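PDB 2UY1: cleavage stimulation factor 77 from Encephalitozoon cuniculi, which probably binds mRNA as a nuclear, Suppressor-of-forked-type factor of pre-mRNA 3'-end cleavage. Local coordinates for residues E195-M198 with H199-N203; F218-E221 with Y222-I226. All coordinates share one frame; numbering follows the deposited sequence.

Interaction 1: E195-M198 with H199-N203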
loop_
_atom_site.group_PDB
_atom_site.type_symbol
_atom_site.label_atom_id
_atom_site.label_comp_id
_atom_site.label_asym_id
_atom_site.label_seq_id
_atom_site.Cartn_x
_atom_site.Cartn_y
_atom_site.Cartn_z
ATOM N N GLU B 195 43.881 -6.741 -12.704
ATOM C CA GLU B 195 43.926 -5.402 -12.128
ATOM C C GLU B 195 44.162 -4.282 -13.175
ATOM O O GLU B 195 43.470 -3.268 -13.168
ATOM C CB GLU B 195 45.007 -5.361 -11.038
ATOM C CG GLU B 195 45.182 -3.985 -10.403
ATOM C CD GLU B 195 46.245 -3.901 -9.304
ATOM O OE1 GLU B 195 46.626 -4.949 -8.716
ATOM O OE2 GLU B 195 46.667 -2.740 -9.016
ATOM N N SER B 196 45.136 -4.489 -14.070
ATOM C CA SER B 196 45.499 -3.543 -15.109
ATOM C C SER B 196 44.295 -3.338 -16.048
ATOM O O SER B 196 43.869 -2.204 -16.365
ATOM C CB SER B 196 46.736 -4.103 -15.838
ATOM O OG SER B 196 47.215 -3.217 -16.829
ATOM N N ARG B 197 43.711 -4.459 -16.454
ATOM C CA ARG B 197 42.495 -4.425 -17.238
ATOM C C ARG B 197 41.361 -3.656 -16.548
ATOM O O ARG B 197 40.593 -2.955 -17.203
ATOM C CB ARG B 197 42.020 -5.832 -17.603
ATOM C CG ARG B 197 40.706 -5.820 -18.487
ATOM C CD ARG B 197 40.566 -7.052 -19.399
ATOM N NE ARG B 197 39.336 -7.012 -20.177
ATOM C CZ ARG B 197 39.209 -6.427 -21.372
ATOM N NH1 ARG B 197 40.256 -5.794 -21.936
ATOM N NH2 ARG B 197 38.031 -6.449 -21.987
ATOM N N MET B 198 41.242 -3.838 -15.243
ATOM C CA MET B 198 40.128 -3.262 -14.459
ATOM C C MET B 198 40.318 -1.744 -14.242
ATOM O O MET B 198 39.342 -0.969 -14.205
ATOM C CB MET B 198 40.022 -3.978 -13.093
ATOM C CG MET B 198 39.413 -5.418 -13.132
ATOM S SD MET B 198 38.033 -5.610 -14.280
ATOM C CE MET B 198 36.829 -4.441 -13.602
ATOM N N HIS B 199 41.572 -1.327 -14.083
ATOM C CA HIS B 199 41.896 0.101 -13.981
ATOM C C HIS B 199 41.451 0.809 -15.249
ATOM O O HIS B 199 40.745 1.799 -15.168
ATOM C CB HIS B 199 43.383 0.314 -13.734
ATOM C CG HIS B 199 43.822 -0.023 -12.332
ATOM N ND1 HIS B 199 43.271 0.563 -11.215
ATOM C CD2 HIS B 199 44.804 -0.838 -11.877
ATOM C CE1 HIS B 199 43.877 0.113 -10.131
ATOM N NE2 HIS B 199 44.813 -0.742 -10.506
ATOM N N PHE B 200 41.804 0.259 -16.418
ATOM C CA PHE B 200 41.442 0.875 -17.698
ATOM C C PHE B 200 39.940 1.052 -17.795
ATOM O O PHE B 200 39.457 2.127 -18.168
ATOM C CB PHE B 200 41.927 0.060 -18.917
ATOM C CG PHE B 200 41.263 0.469 -20.179
ATOM C CD1 PHE B 200 41.735 1.562 -20.901
ATOM C CD2 PHE B 200 40.127 -0.167 -20.611
ATOM C CE1 PHE B 200 41.087 1.972 -22.039
ATOM C CE2 PHE B 200 39.458 0.240 -21.773
ATOM C CZ PHE B 200 39.941 1.291 -22.487
ATOM N N ILE B 201 39.208 -0.032 -17.516
ATOM C CA ILE B 201 37.750 -0.032 -17.654
ATOM C C ILE B 201 37.134 1.052 -16.766
ATOM O O ILE B 201 36.347 1.845 -17.254
ATOM C CB ILE B 201 37.152 -1.491 -17.429
ATOM C CG1 ILE B 201 37.474 -2.382 -18.659
ATOM C CG2 ILE B 201 35.673 -1.473 -17.092
ATOM C CD1 ILE B 201 36.902 -3.823 -18.617
ATOM N N HIS B 202 37.515 1.115 -15.486
ATOM C CA HIS B 202 36.966 2.115 -14.551
ATOM C C HIS B 202 37.361 3.564 -14.941
ATOM O O HIS B 202 36.539 4.479 -14.883
ATOM C CB HIS B 202 37.442 1.862 -13.114
ATOM C CG HIS B 202 36.764 0.708 -12.431
ATOM N ND1 HIS B 202 37.309 -0.563 -12.389
ATOM C CD2 HIS B 202 35.592 0.638 -11.750
ATOM C CE1 HIS B 202 36.480 -1.378 -11.752
ATOM N NE2 HIS B 202 35.437 -0.672 -11.342
ATOM N N ASN B 203 38.607 3.768 -15.348
ATOM C CA ASN B 203 39.028 5.112 -15.790
ATOM C C ASN B 203 38.349 5.543 -17.070
ATOM O O ASN B 203 37.901 6.690 -17.179
ATOM C CB ASN B 203 40.531 5.173 -15.976
ATOM C CG ASN B 203 41.250 5.364 -14.694
ATOM O OD1 ASN B 203 41.999 4.488 -14.253
ATOM N ND2 ASN B 203 41.015 6.498 -14.051
#
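With CG of Glu195 trans to its own backbone N (chi1 178°) and the chain drawn out straight beyond it, the carboxylate runs alongside the side chain of His199, one helical turn on; the His199 ring, its CG opposite the carbonyl carbon, points the same way. Glu195 OE2 then accepts from His199 NE2 at 3.1 Å, with an N-H...O angle of 163°. The oxygen lies in the plane of the imidazole and offers its anti lone pair, although carboxylate and ring planes are steeply inclined to each other. Glu195 CG also sits 3.3 Å from His199 NE2, so carbon packing accompanies the polar link. Glu195 OE2 also receives Gln228 NE2, and His199 ND1 meets Tyr219 OH, which holds the imidazole through both nitrogens.

All of this lies on helix 193-208, a helix of the Suf-family, HAT-type (TPR-like) helical array. His202 and Met198 form a second i, i+4 pair. His202 N reaches Met198 O at 3.1 Å in the regular helical manner, while His202 ND1 approaches the same oxygen at 2.8 Å from the other face of the carbonyl plane, 43° out of it. Two donors thus grip one buried carbonyl, and the side-chain bond restrains the rotation of the ring. The bent Met198 chain brings CE to 3.6 Å from His202 CE1. On another side of the helix, Ile201 CD1 lies over one face of the Arg197 guanidinium, whose NE makes a salt bridge to Glu182 and whose NH1 is hydrogen-bonded to Asn80 O.

Interaction 2: F218-E221 with Y222-I226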
loop_
_atom_site.group_PDB
_atom_site.type_symbol
_atom_site.label_atom_id
_atom_site.label_comp_id
_atom_site.label_asym_id
_atom_site.label_seq_id
_atom_site.Cartn_x
_atom_site.Cartn_y
_atom_site.Cartn_z
ATOM N N PHE B 218 31.756 3.294 -8.093
ATOM C CA PHE B 218 32.128 1.965 -8.643
ATOM C C PHE B 218 33.637 1.689 -8.504
ATOM O O PHE B 218 34.059 0.650 -7.977
ATOM C CB PHE B 218 31.838 1.823 -10.143
ATOM C CG PHE B 218 30.384 1.904 -10.549
ATOM C CD1 PHE B 218 29.322 1.669 -9.658
ATOM C CD2 PHE B 218 30.088 2.136 -11.883
ATOM C CE1 PHE B 218 27.973 1.738 -10.087
ATOM C CE2 PHE B 218 28.767 2.190 -12.310
ATOM C CZ PHE B 218 27.711 2.008 -11.406
ATOM N N TYR B 219 34.442 2.633 -8.985
ATOM C CA TYR B 219 35.917 2.565 -8.897
ATOM C C TYR B 219 36.420 2.618 -7.475
ATOM O O TYR B 219 37.316 1.847 -7.092
ATOM C CB TYR B 219 36.560 3.690 -9.730
ATOM C CG TYR B 219 38.026 3.466 -10.107
ATOM C CD1 TYR B 219 38.563 2.186 -10.156
ATOM C CD2 TYR B 219 38.831 4.522 -10.520
ATOM C CE1 TYR B 219 39.869 1.960 -10.558
ATOM C CE2 TYR B 219 40.167 4.325 -10.878
ATOM C CZ TYR B 219 40.676 3.066 -10.911
ATOM O OH TYR B 219 41.998 2.868 -11.271
ATOM N N SER B 220 35.887 3.533 -6.675
ATOM C CA SER B 220 36.280 3.603 -5.270
ATOM C C SER B 220 36.136 2.217 -4.606
ATOM O O SER B 220 37.046 1.742 -3.900
ATOM C CB SER B 220 35.406 4.648 -4.551
ATOM O OG SER B 220 35.619 4.612 -3.131
ATOM N N GLU B 221 34.978 1.583 -4.851
ATOM C CA GLU B 221 34.651 0.279 -4.257
ATOM C C GLU B 221 35.586 -0.784 -4.784
ATOM O O GLU B 221 36.127 -1.532 -4.009
ATOM C CB GLU B 221 33.210 -0.129 -4.493
ATOM C CG GLU B 221 32.178 0.566 -3.567
ATOM C CD GLU B 221 32.368 0.311 -2.075
ATOM O OE1 GLU B 221 32.078 -0.813 -1.592
ATOM O OE2 GLU B 221 32.750 1.258 -1.357
ATOM N N TYR B 222 35.823 -0.791 -6.093
ATOM C CA TYR B 222 36.809 -1.693 -6.679
ATOM C C TYR B 222 38.172 -1.520 -6.012
ATOM O O TYR B 222 38.813 -2.492 -5.611
ATOM C CB TYR B 222 36.923 -1.486 -8.183
ATOM C CG TYR B 222 38.104 -2.235 -8.727
ATOM C CD1 TYR B 222 38.070 -3.629 -8.842
ATOM C CD2 TYR B 222 39.271 -1.564 -9.097
ATOM C CE1 TYR B 222 39.173 -4.347 -9.344
ATOM C CE2 TYR B 222 40.369 -2.269 -9.600
ATOM C CZ TYR B 222 40.317 -3.654 -9.714
ATOM O OH TYR B 222 41.407 -4.357 -10.191
ATOM N N LEU B 223 38.595 -0.270 -5.878
ATOM C CA LEU B 223 39.914 0.053 -5.346
ATOM C C LEU B 223 40.044 -0.363 -3.899
ATOM O O LEU B 223 41.113 -0.822 -3.498
ATOM C CB LEU B 223 40.178 1.549 -5.449
ATOM C CG LEU B 223 40.685 1.984 -6.824
ATOM C CD1 LEU B 223 40.771 3.506 -6.815
ATOM C CD2 LEU B 223 42.026 1.326 -7.257
ATOM N N ILE B 224 38.955 -0.222 -3.133
ATOM C CA ILE B 224 38.916 -0.596 -1.704
ATOM C C ILE B 224 39.087 -2.119 -1.585
ATOM O O ILE B 224 39.752 -2.610 -0.694
ATOM C CB ILE B 224 37.601 -0.101 -1.020
ATOM C CG1 ILE B 224 37.594 1.435 -0.864
ATOM C CG2 ILE B 224 37.349 -0.785 0.321
ATOM C CD1 ILE B 224 36.378 2.006 -0.048
ATOM N N GLY B 225 38.521 -2.858 -2.519
ATOM C CA GLY B 225 38.499 -4.317 -2.429
ATOM C C GLY B 225 39.819 -4.922 -2.826
ATOM O O GLY B 225 40.132 -6.051 -2.425
ATOM N N ILE B 226 40.606 -4.166 -3.600
ATOM C CA ILE B 226 42.004 -4.548 -3.882
ATOM C C ILE B 226 43.035 -3.969 -2.954
ATOM O O ILE B 226 44.230 -4.134 -3.173
ATOM C CB ILE B 226 42.470 -4.365 -5.373
ATOM C CG1 ILE B 226 42.447 -2.905 -5.843
ATOM C CG2 ILE B 226 41.737 -5.328 -6.273
ATOM C CD1 ILE B 226 42.937 -2.809 -7.324
#
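Leu223 meets Tyr219 one turn earlier in the helix, and its side chain can be followed outward atom by atom. Leu223 CB rests 3.3 Å from Tyr219 O, the acceptor for Leu223 N. Leu223 CG, placed beside the backbone N by a chi1 of -83°, comes 3.8 Å from Tyr219 CE1. From there the two methyls part: Leu223 CD2 stays near Tyr219 CE1, whereas Leu223 CD1 stands 4.0 Å from the centroid of the Tyr219 ring and 4° off its normal, a CH-pi contact centred on the face.

Tyr222 takes the rim of the same ring. Its CD2 lies 3.9 Å from Tyr219 CE1, near the plane of the Tyr219 ring, so one aromatic group receives a methyl over its face and a neighbouring aromatic carbon at its edge. Its OH has its partner in His199.

Elsewhere on the helix Ile224 CG1 packs 3.1 Å from Ser220 O, and Ile224 CD1 reaches 3.9 Å from Glu221 OE2. The polar ends find partners beyond the two segments: Ser220 OG and Glu221 OE2 both bond Tyr251 OH, and Glu221 OE1 forms a salt bridge to a basic side chain of another protein chain. Gly225 N closes on Glu221 O near the end of helix 213-225. Tyr219, Tyr222 and Leu223 touch helix 193-208, which runs antiparallel to this one, consistent with the HAT-type (TPR-like) helical array of Suf proteins.

Interaction 1 and interaction 2 lie on consecutive helices, 193-208 and 213-225, with centres about 11 Å apart, and their side chains interlock directly. The polar link is His199 ND1 to Tyr219 OH at 2.6 Å, a probable hydrogen bond; it ties the imidazole of the Glu195 pair to the ring whose face is met by Leu223. Around it the packing is close: His202 CB comes 3.2 Å from Tyr219 CD1, and Met198 CB lies 3.2 Å from Tyr222 OH. The His202 ring stacks with that of Tyr222 and meets Tyr219 with planes about 15° apart. His199, His202 and Met198 therefore meet Tyr219 and Tyr222 in one largely buried interface between the two helices.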